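Local coordinates for protein coproheme decarboxylase (Thermus thermophilus, PDB 1VDH) that catalyses, as a homopentamer, the hydrogen peroxide-dependent decarboxylation of Fe-coproporphyrin III to heme b, the last step of coproporphyrin-dependent heme biosynthesis, at residues A[39-42]-A[43-47]; A[46-49]-A[50-53]; A[95-98]-A[99-102]. One frame throughout, in Å; residues are numbered along the deposited sequence.

How the contacts relate
All three contacts lie in a chlorite dismutase-family domain, whose helices pack on an antiparallel sheet. Contacts 1 and 2 follow each other on helix 34-56, sharing G46 and L47, with centres about 10 Å apart. Contact 3 comes later in the chain, in the connection between helix 83-95 and strand 102-116, on which helix 34-56 packs. Its centre is also about 10 Å from that of contact 1, and the two contacts touch: E43 accepts a probable hydrogen bond from the backbone of A97, and L44 packs on F98. Contacts 2 and 3, about 16 Å apart between centres, do not touch. One long helix thus meets both the sheet and the neighbouring turn, away from the porphyrin site.

Contact 1: residues A[39-42]-A[43-47]; sequences DAWE and ELKGL
K45 lays its aliphatic chain across one face of the W41 indole, the two side chains crossing at a slant on the side of helix 34-56 facing helix 240-246. CG of K45 sits 3.9 Å from the centroid of the six-membered ring of W41, only 16° off the normal, a CH-pi contact over the face. A lysine suits this place because its methylenes cover the ring while its ammonium travels on to polar company: the chain bends at chi3 (-62°), and NZ faces both carboxylate oxygens of E42 in a salt bridge of two weak bonds, 3.3 Å to OE1 and 3.4 Å to OE2. E42, bent at chi2 (-59°), lies alongside. A water bridges NZ of K45 and NE1 of W41, satisfying the indole N-H. L44 approaches the same ring obliquely, its CD2 4.1 Å from W41 CZ3. With an alanine here instead of W41, the K45 methylenes would probably lose the ring they lie on, and a gap would open beside L44 and L243. The extended chain of E43 carries OE2 to A97 N and to a second water, which also donates to A40 O. The long salt bridge is probably modest in strength; ring contact and shared water are likely to matter as much.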
ATOM      1  N   ASP A  39      -3.509  22.338 -30.919  1.00 17.19           N
ATOM      2  CA  ASP A  39      -4.871  22.639 -30.479  1.00 18.15           C
ATOM      3  C   ASP A  39      -4.994  22.500 -28.959  1.00 16.91           C
ATOM      4  O   ASP A  39      -5.612  23.336 -28.296  1.00 15.60           O
ATOM      5  CB  ASP A  39      -5.883  21.716 -31.172  1.00 19.96           C
ATOM      6  CG  ASP A  39      -6.039  22.018 -32.664  1.00 23.10           C
ATOM      7  OD1 ASP A  39      -5.629  23.110 -33.113  1.00 23.96           O
ATOM      8  OD2 ASP A  39      -6.580  21.157 -33.389  1.00 24.97           O
ATOM      9  N   ALA A  40      -4.401  21.440 -28.415  1.00 14.28           N
ATOM     10  CA  ALA A  40      -4.438  21.206 -26.973  1.00 12.86           C
ATOM     11  C   ALA A  40      -3.682  22.322 -26.265  1.00 12.54           C
ATOM     12  O   ALA A  40      -4.119  22.822 -25.230  1.00 12.89           O
ATOM     13  CB  ALA A  40      -3.823  19.854 -26.643  1.00 11.58           C
ATOM     14  N   TRP A  41      -2.557  22.723 -26.850  1.00 13.06           N
ATOM     15  CA  TRP A  41      -1.724  23.787 -26.307  1.00 13.44           C
ATOM     16  C   TRP A  41      -2.472  25.117 -26.251  1.00 14.89           C
ATOM     17  O   TRP A  41      -2.455  25.803 -25.226  1.00 14.11           O
ATOM     18  CB  TRP A  41      -0.454  23.935 -27.151  1.00 13.48           C
ATOM     19  CG  TRP A  41       0.416  25.093 -26.760  1.00 15.23           C
ATOM     20  CD1 TRP A  41       0.864  26.091 -27.577  1.00 16.04           C
ATOM     21  CD2 TRP A  41       0.944  25.370 -25.457  1.00 15.77           C
ATOM     22  NE1 TRP A  41       1.640  26.974 -26.863  1.00 17.56           N
ATOM     23  CE2 TRP A  41       1.706  26.555 -25.559  1.00 15.32           C
ATOM     24  CE3 TRP A  41       0.847  24.734 -24.212  1.00 15.39           C
ATOM     25  CZ2 TRP A  41       2.368  27.119 -24.465  1.00 16.73           C
ATOM     26  CZ3 TRP A  41       1.505  25.296 -23.121  1.00 16.74           C
ATOM     27  CH2 TRP A  41       2.256  26.477 -23.258  1.00 17.44           C
ATOM     28  N   GLU A  42      -3.128  25.479 -27.353  1.00 15.85           N
ATOM     29  CA  GLU A  42      -3.877  26.732 -27.418  1.00 16.15           C
ATOM     30  C   GLU A  42      -4.978  26.774 -26.369  1.00 14.57           C
ATOM     31  O   GLU A  42      -5.168  27.790 -25.699  1.00 13.41           O
ATOM     32  CB  GLU A  42      -4.468  26.944 -28.817  1.00 19.19           C
ATOM     33  CG  GLU A  42      -3.428  27.207 -29.906  1.00 23.78           C
ATOM     34  CD  GLU A  42      -2.570  28.435 -29.631  1.00 26.44           C
ATOM     35  OE1 GLU A  42      -1.359  28.394 -29.938  1.00 28.45           O
ATOM     36  OE2 GLU A  42      -3.099  29.442 -29.110  1.00 28.90           O
ATOM     37  N   GLU A  43      -5.695  25.666 -26.224  1.00 13.71           N
ATOM     38  CA  GLU A  43      -6.764  25.579 -25.237  1.00 12.78           C
ATOM     39  C   GLU A  43      -6.202  25.676 -23.815  1.00 12.67           C
ATOM     40  O   GLU A  43      -6.812  26.294 -22.947  1.00 11.82           O
ATOM     41  CB  GLU A  43      -7.533  24.270 -25.398  1.00 14.80           C
ATOM     42  CG  GLU A  43      -8.692  24.119 -24.422  1.00 15.75           C
ATOM     43  CD  GLU A  43      -9.339  22.751 -24.486  1.00 18.54           C
ATOM     44  OE1 GLU A  43     -10.583  22.680 -24.422  1.00 19.97           O
ATOM     45  OE2 GLU A  43      -8.607  21.745 -24.593  1.00 17.06           O
ATOM     46  N   LEU A  44      -5.049  25.052 -23.578  1.00 12.66           N
ATOM     47  CA  LEU A  44      -4.424  25.093 -22.251  1.00 13.35           C
ATOM     48  C   LEU A  44      -4.036  26.524 -21.889  1.00 13.71           C
ATOM     49  O   LEU A  44      -4.265  26.966 -20.761  1.00 14.66           O
ATOM     50  CB  LEU A  44      -3.197  24.178 -22.195  1.00 12.86           C
ATOM     51  CG  LEU A  44      -2.483  24.092 -20.839  1.00 11.82           C
ATOM     52  CD1 LEU A  44      -3.447  23.584 -19.764  1.00 12.20           C
ATOM     53  CD2 LEU A  44      -1.280  23.176 -20.953  1.00 10.61           C
ATOM     54  N   LYS A  45      -3.474  27.252 -22.853  1.00 15.32           N
ATOM     55  CA  LYS A  45      -3.082  28.643 -22.629  1.00 16.70           C
ATOM     56  C   LYS A  45      -4.294  29.478 -22.237  1.00 16.04           C
ATOM     57  O   LYS A  45      -4.205  30.341 -21.366  1.00 16.53           O
ATOM     58  CB  LYS A  45      -2.424  29.244 -23.876  1.00 20.10           C
ATOM     59  CG  LYS A  45      -0.995  28.781 -24.115  1.00 22.35           C
ATOM     60  CD  LYS A  45      -0.289  29.655 -25.147  1.00 24.39           C
ATOM     61  CE  LYS A  45      -0.963  29.584 -26.508  1.00 25.60           C
ATOM     62  NZ  LYS A  45      -0.246  30.408 -27.526  1.00 25.89           N
ATOM     63  N   GLY A  46      -5.429  29.209 -22.881  1.00 15.11           N
ATOM     64  CA  GLY A  46      -6.652  29.930 -22.570  1.00 14.01           C
ATOM     65  C   GLY A  46      -7.059  29.714 -21.121  1.00 14.15           C
ATOM     66  O   GLY A  46      -7.470  30.650 -20.437  1.00 13.65           O
ATOM     67  N   LEU A  47      -6.941  28.474 -20.650  1.00 13.83           N
ATOM     68  CA  LEU A  47      -7.283  28.148 -19.268  1.00 13.66           C
ATOM     69  C   LEU A  47      -6.334  28.844 -18.284  1.00 13.70           C
ATOM     70  O   LEU A  47      -6.781  29.474 -17.321  1.00 12.92           O
ATOM     71  CB  LEU A  47      -7.243  26.631 -19.053  1.00 14.31           C
ATOM     72  CG  LEU A  47      -7.497  26.138 -17.626  1.00 16.14           C
ATOM     73  CD1 LEU A  47      -8.841  26.653 -17.105  1.00 15.18           C
ATOM     74  CD2 LEU A  47      -7.444  24.623 -17.599  1.00 17.31           C
TER
HETATM   75  O   HOH W   1      -6.111  21.633 -23.634  1.00 11.52           O
HETATM   76  O   HOH W   2       2.397  29.731 -27.678  1.00 21.35           O

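Contact 2: residues A[46-49]-A[50-53]; sequences GLVR and EWRE
Helix 34-56 of the chlorite dismutase-family domain here turns L47, V48 and W51 inward, and the indole of W51 lies against the turn before it. L47 CG stands 3.9 Å from W51 CZ2, while its CD1 reaches the pyrrole side at 3.7 Å from W51 NE1. The carbonyl oxygen of L47 sits over one face of the same ring, 3.6 Å above its plane and displaced toward the rim. W51 takes this pose because CG is anti to the carbonyl carbon (chi1 -61°), which swings the indole back along the helix toward L47.

In the ferredoxin-like fold of this family, helices pack on an antiparallel sheet, and the apolar residues here serve that packing: V48 rests on Y62 and I64 of strand 61-67, and L47 on L93 and W51 on A89, both of helix 83-95. R80 adds a cation-pi contact with W51. The short branched side chain of V48 fits between its helix and Y62 and I64. Its CG1 also meets R52 NH2 at 3.8 Å, though the charge of that group is turned to a long, weak ion pair with E240. On the outer side R49 and E53 run alongside each other, yet their charged groups stay apart, R49 NE being 4.6 Å from E53 OE1; the R49 guanidinium instead lays one face over CA of G46, where no side chain intervenes. The extended chain of E50 carries its carboxylate to a salt bridge with R92.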
ATOM      1  N   GLY A  46      -5.429  29.209 -22.881  1.00 15.11           N
ATOM      2  CA  GLY A  46      -6.652  29.930 -22.570  1.00 14.01           C
ATOM      3  C   GLY A  46      -7.059  29.714 -21.121  1.00 14.15           C
ATOM      4  O   GLY A  46      -7.470  30.650 -20.437  1.00 13.65           O
ATOM      5  N   LEU A  47      -6.941  28.474 -20.650  1.00 13.83           N
ATOM      6  CA  LEU A  47      -7.283  28.148 -19.268  1.00 13.66           C
ATOM      7  C   LEU A  47      -6.334  28.844 -18.284  1.00 13.70           C
ATOM      8  O   LEU A  47      -6.781  29.474 -17.321  1.00 12.92           O
ATOM      9  CB  LEU A  47      -7.243  26.631 -19.053  1.00 14.31           C
ATOM     10  CG  LEU A  47      -7.497  26.138 -17.626  1.00 16.14           C
ATOM     11  CD1 LEU A  47      -8.841  26.653 -17.105  1.00 15.18           C
ATOM     12  CD2 LEU A  47      -7.444  24.623 -17.599  1.00 17.31           C
ATOM     13  N   VAL A  48      -5.032  28.726 -18.539  1.00 14.32           N
ATOM     14  CA  VAL A  48      -4.003  29.334 -17.694  1.00 15.07           C
ATOM     15  C   VAL A  48      -4.137  30.857 -17.687  1.00 16.15           C
ATOM     16  O   VAL A  48      -3.815  31.515 -16.698  1.00 16.58           O
ATOM     17  CB  VAL A  48      -2.586  28.920 -18.158  1.00 17.08           C
ATOM     18  CG1 VAL A  48      -1.515  29.629 -17.328  1.00 18.11           C
ATOM     19  CG2 VAL A  48      -2.420  27.410 -18.032  1.00 17.56           C
ATOM     20  N   ARG A  49      -4.629  31.408 -18.793  1.00 18.43           N
ATOM     21  CA  ARG A  49      -4.838  32.847 -18.912  1.00 18.62           C
ATOM     22  C   ARG A  49      -5.917  33.278 -17.917  1.00 16.35           C
ATOM     23  O   ARG A  49      -5.807  34.331 -17.293  1.00 15.90           O
ATOM     24  CB  ARG A  49      -5.242  33.207 -20.345  1.00 22.61           C
ATOM     25  CG  ARG A  49      -5.426  34.693 -20.597  1.00 27.63           C
ATOM     26  CD  ARG A  49      -5.463  34.996 -22.091  1.00 32.70           C
ATOM     27  NE  ARG A  49      -6.593  34.360 -22.766  1.00 35.52           N
ATOM     28  CZ  ARG A  49      -6.494  33.608 -23.862  1.00 37.36           C
ATOM     29  NH1 ARG A  49      -7.586  33.080 -24.401  1.00 37.20           N
ATOM     30  NH2 ARG A  49      -5.307  33.366 -24.409  1.00 37.03           N
ATOM     31  N   GLU A  50      -6.944  32.443 -17.754  1.00 15.37           N
ATOM     32  CA  GLU A  50      -8.025  32.728 -16.813  1.00 14.32           C
ATOM     33  C   GLU A  50      -7.473  32.798 -15.390  1.00 13.37           C
ATOM     34  O   GLU A  50      -7.837  33.685 -14.616  1.00 12.02           O
ATOM     35  CB  GLU A  50      -9.113  31.648 -16.895  1.00 17.22           C
ATOM     36  CG  GLU A  50      -9.882  31.640 -18.215  1.00 20.66           C
ATOM     37  CD  GLU A  50     -10.906  30.517 -18.315  1.00 22.71           C
ATOM     38  OE1 GLU A  50     -11.231  30.127 -19.453  1.00 25.36           O
ATOM     39  OE2 GLU A  50     -11.389  30.024 -17.270  1.00 25.10           O
ATOM     40  N   TRP A  51      -6.588  31.863 -15.051  1.00 12.73           N
ATOM     41  CA  TRP A  51      -5.977  31.829 -13.724  1.00 12.15           C
ATOM     42  C   TRP A  51      -5.112  33.081 -13.539  1.00 13.68           C
ATOM     43  O   TRP A  51      -5.106  33.698 -12.474  1.00 14.00           O
ATOM     44  CB  TRP A  51      -5.117  30.565 -13.570  1.00 11.35           C
ATOM     45  CG  TRP A  51      -5.879  29.267 -13.700  1.00 10.21           C
ATOM     46  CD1 TRP A  51      -7.240  29.104 -13.723  1.00 11.50           C
ATOM     47  CD2 TRP A  51      -5.317  27.951 -13.795  1.00 10.45           C
ATOM     48  NE1 TRP A  51      -7.556  27.769 -13.820  1.00  9.32           N
ATOM     49  CE2 TRP A  51      -6.396  27.040 -13.866  1.00 10.82           C
ATOM     50  CE3 TRP A  51      -4.007  27.452 -13.827  1.00 10.66           C
ATOM     51  CZ2 TRP A  51      -6.204  25.656 -13.965  1.00 11.50           C
ATOM     52  CZ3 TRP A  51      -3.815  26.073 -13.926  1.00  9.84           C
ATOM     53  CH2 TRP A  51      -4.910  25.193 -13.994  1.00 10.73           C
ATOM     54  N   ARG A  52      -4.417  33.466 -14.605  1.00 15.71           N
ATOM     55  CA  ARG A  52      -3.554  34.643 -14.602  1.00 18.72           C
ATOM     56  C   ARG A  52      -4.372  35.908 -14.319  1.00 18.51           C
ATOM     57  O   ARG A  52      -4.027  36.692 -13.439  1.00 17.97           O
ATOM     58  CB  ARG A  52      -2.851  34.762 -15.955  1.00 21.30           C
ATOM     59  CG  ARG A  52      -1.723  35.775 -16.003  1.00 26.33           C
ATOM     60  CD  ARG A  52      -1.234  36.017 -17.435  1.00 30.64           C
ATOM     61  NE  ARG A  52      -1.006  34.781 -18.186  1.00 34.11           N
ATOM     62  CZ  ARG A  52      -0.041  33.901 -17.931  1.00 35.56           C
ATOM     63  NH1 ARG A  52       0.810  34.107 -16.933  1.00 36.80           N
ATOM     64  NH2 ARG A  52       0.079  32.814 -18.683  1.00 35.63           N
ATOM     65  N   GLU A  53      -5.473  36.078 -15.048  1.00 19.06           N
ATOM     66  CA  GLU A  53      -6.344  37.242 -14.882  1.00 19.70           C
ATOM     67  C   GLU A  53      -6.931  37.305 -13.475  1.00 18.56           C
ATOM     68  O   GLU A  53      -7.038  38.373 -12.876  1.00 17.68           O
ATOM     69  CB  GLU A  53      -7.458  37.222 -15.933  1.00 23.29           C
ATOM     70  CG  GLU A  53      -6.938  37.353 -17.364  1.00 28.55           C
ATOM     71  CD  GLU A  53      -8.018  37.192 -18.428  1.00 33.09           C
ATOM     72  OE1 GLU A  53      -7.743  37.539 -19.598  1.00 34.43           O
ATOM     73  OE2 GLU A  53      -9.132  36.712 -18.108  1.00 35.14           O
TER

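Contact 3: residues A[95-98]-A[99-102]; sequences RSAF and ARYL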
ATOM      1  N   ARG A  95     -11.161  18.409 -18.138  1.00 12.14           N
ATOM      2  CA  ARG A  95     -11.912  18.273 -19.385  1.00 14.22           C
ATOM      3  C   ARG A  95     -11.169  18.803 -20.611  1.00 12.97           C
ATOM      4  O   ARG A  95     -11.627  18.630 -21.741  1.00 10.37           O
ATOM      5  CB  ARG A  95     -13.307  18.901 -19.280  1.00 19.56           C
ATOM      6  CG  ARG A  95     -13.341  20.388 -19.046  1.00 26.66           C
ATOM      7  CD  ARG A  95     -14.761  20.931 -19.210  1.00 32.24           C
ATOM      8  NE  ARG A  95     -15.717  20.299 -18.302  1.00 36.72           N
ATOM      9  CZ  ARG A  95     -16.234  20.879 -17.219  1.00 39.02           C
ATOM     10  NH1 ARG A  95     -15.892  22.121 -16.891  1.00 37.74           N
ATOM     11  NH2 ARG A  95     -17.100  20.215 -16.463  1.00 40.05           N
ATOM     12  N   SER A  96     -10.008  19.418 -20.393  1.00 10.92           N
ATOM     13  CA  SER A  96      -9.218  19.954 -21.501  1.00 10.51           C
ATOM     14  C   SER A  96      -8.647  18.823 -22.357  1.00 10.79           C
ATOM     15  O   SER A  96      -8.454  17.704 -21.875  1.00 10.86           O
ATOM     16  CB  SER A  96      -8.072  20.827 -20.974  1.00 10.25           C
ATOM     17  OG  SER A  96      -7.052  20.036 -20.379  1.00 11.02           O
ATOM     18  N   ALA A  97      -8.375  19.118 -23.628  1.00 10.76           N
ATOM     19  CA  ALA A  97      -7.806  18.131 -24.539  1.00 10.48           C
ATOM     20  C   ALA A  97      -6.427  17.692 -24.046  1.00 11.14           C
ATOM     21  O   ALA A  97      -6.044  16.528 -24.191  1.00 11.07           O
ATOM     22  CB  ALA A  97      -7.701  18.710 -25.947  1.00 11.45           C
ATOM     23  N   PHE A  98      -5.696  18.617 -23.429  1.00 10.57           N
ATOM     24  CA  PHE A  98      -4.367  18.310 -22.908  1.00 10.70           C
ATOM     25  C   PHE A  98      -4.430  17.219 -21.835  1.00 11.30           C
ATOM     26  O   PHE A  98      -3.563  16.347 -21.781  1.00  9.82           O
ATOM     27  CB  PHE A  98      -3.694  19.568 -22.346  1.00 10.14           C
ATOM     28  CG  PHE A  98      -2.305  19.322 -21.813  1.00 12.94           C
ATOM     29  CD1 PHE A  98      -1.303  18.831 -22.648  1.00 11.82           C
ATOM     30  CD2 PHE A  98      -2.008  19.548 -20.473  1.00 10.64           C
ATOM     31  CE1 PHE A  98      -0.025  18.565 -22.154  1.00 13.23           C
ATOM     32  CE2 PHE A  98      -0.731  19.285 -19.969  1.00 12.98           C
ATOM     33  CZ  PHE A  98       0.261  18.791 -20.813  1.00 11.07           C
ATOM     34  N   ALA A  99      -5.474  17.260 -21.006  1.00 10.92           N
ATOM     35  CA  ALA A  99      -5.661  16.280 -19.938  1.00 10.46           C
ATOM     36  C   ALA A  99      -5.878  14.855 -20.453  1.00 11.97           C
ATOM     37  O   ALA A  99      -5.814  13.898 -19.681  1.00 10.85           O
ATOM     38  CB  ALA A  99      -6.811  16.694 -19.040  1.00 11.93           C
ATOM     39  N   ARG A 100      -6.172  14.711 -21.745  1.00 13.53           N
ATOM     40  CA  ARG A 100      -6.357  13.381 -22.322  1.00 13.34           C
ATOM     41  C   ARG A 100      -5.010  12.659 -22.300  1.00 12.19           C
ATOM     42  O   ARG A 100      -4.949  11.434 -22.384  1.00 11.26           O
ATOM     43  CB  ARG A 100      -6.867  13.464 -23.767  1.00 17.32           C
ATOM     44  CG  ARG A 100      -8.197  14.187 -23.940  1.00 22.96           C
ATOM     45  CD  ARG A 100      -8.681  14.113 -25.390  1.00 27.83           C
ATOM     46  NE  ARG A 100      -9.708  15.110 -25.698  1.00 33.40           N
ATOM     47  CZ  ARG A 100     -10.909  15.176 -25.124  1.00 36.48           C
ATOM     48  NH1 ARG A 100     -11.764  16.126 -25.483  1.00 39.34           N
ATOM     49  NH2 ARG A 100     -11.263  14.299 -24.195  1.00 37.39           N
ATOM     50  N   TYR A 101      -3.934  13.437 -22.187  1.00 10.39           N
ATOM     51  CA  TYR A 101      -2.577  12.901 -22.148  1.00 10.44           C
ATOM     52  C   TYR A 101      -2.009  12.927 -20.726  1.00 10.31           C
ATOM     53  O   TYR A 101      -0.806  12.743 -20.525  1.00 10.27           O
ATOM     54  CB  TYR A 101      -1.672  13.710 -23.084  1.00 12.97           C
ATOM     55  CG  TYR A 101      -2.198  13.789 -24.499  1.00 13.27           C
ATOM     56  CD1 TYR A 101      -1.834  12.837 -25.450  1.00 14.49           C
ATOM     57  CD2 TYR A 101      -3.078  14.803 -24.879  1.00 13.64           C
ATOM     58  CE1 TYR A 101      -2.336  12.891 -26.749  1.00 16.79           C
ATOM     59  CE2 TYR A 101      -3.587  14.863 -26.176  1.00 16.06           C
ATOM     60  CZ  TYR A 101      -3.211  13.904 -27.104  1.00 16.73           C
ATOM     61  OH  TYR A 101      -3.708  13.955 -28.387  1.00 19.53           O
ATOM     62  N   LEU A 102      -2.878  13.157 -19.747  1.00  8.63           N
ATOM     63  CA  LEU A 102      -2.462  13.205 -18.347  1.00  9.52           C
ATOM     64  C   LEU A 102      -3.189  12.196 -17.473  1.00  8.98           C
ATOM     65  O   LEU A 102      -4.332  11.819 -17.744  1.00  9.05           O
ATOM     66  CB  LEU A 102      -2.700  14.600 -17.759  1.00  9.27           C
ATOM     67  CG  LEU A 102      -1.984  15.791 -18.392  1.00  8.09           C
ATOM     68  CD1 LEU A 102      -2.430  17.065 -17.688  1.00  8.89           C
ATOM     69  CD2 LEU A 102      -0.474  15.606 -18.298  1.00  7.66           C
TER
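S96 meets A99 twice. Its OG accepts a hydrogen bond from A99 N at 3.3 Å, with an N-H...O angle of 149°, and its carbonyl oxygen receives a weak one from the same N-H. The hydroxyl stands between the backbone N and the carbonyl carbon (chi1 73°), a position that turns it over the start of the short 3-10 turn; it is also hydrogen-bonded to L93 O near the end of the preceding helix. Serine suits this junction, since a short polar side chain can serve both neighbours, and the small methyl of A99 fits beside it, CB 3.6 Å from S96 OG.

A97 comes next, its carbonyl taking R100 N at 3.0 Å from above the carbonyl plane, a geometry in keeping with a tight i to i+3 turn. The R100 chain, extended from CG to NE, runs back along A97, so that NE lies 3.8 Å from A97 CA. These i to i+3 bonds shape the short 3-10 turn in the connection from helix 83-95 to strand 102-116 of the antiparallel sheet. The methyl of A97 packs on A40 of helix 34-56.

The carbonyl oxygen of F98 accepts Y101 N and also lies at the edge of the Y101 ring, in its plane, 3.5 Å from Y101 CD2. With CG anti to the backbone N (chi1 -179°), the phenyl meets L102 obliquely, F98 CE2 being 3.6 Å from L102 CD1. A flat, apolar ring suits this spot: it packs against L44 of helix 34-56 and makes an edge-to-face contact with W29, which the Y101 ring also meets edge-to-face.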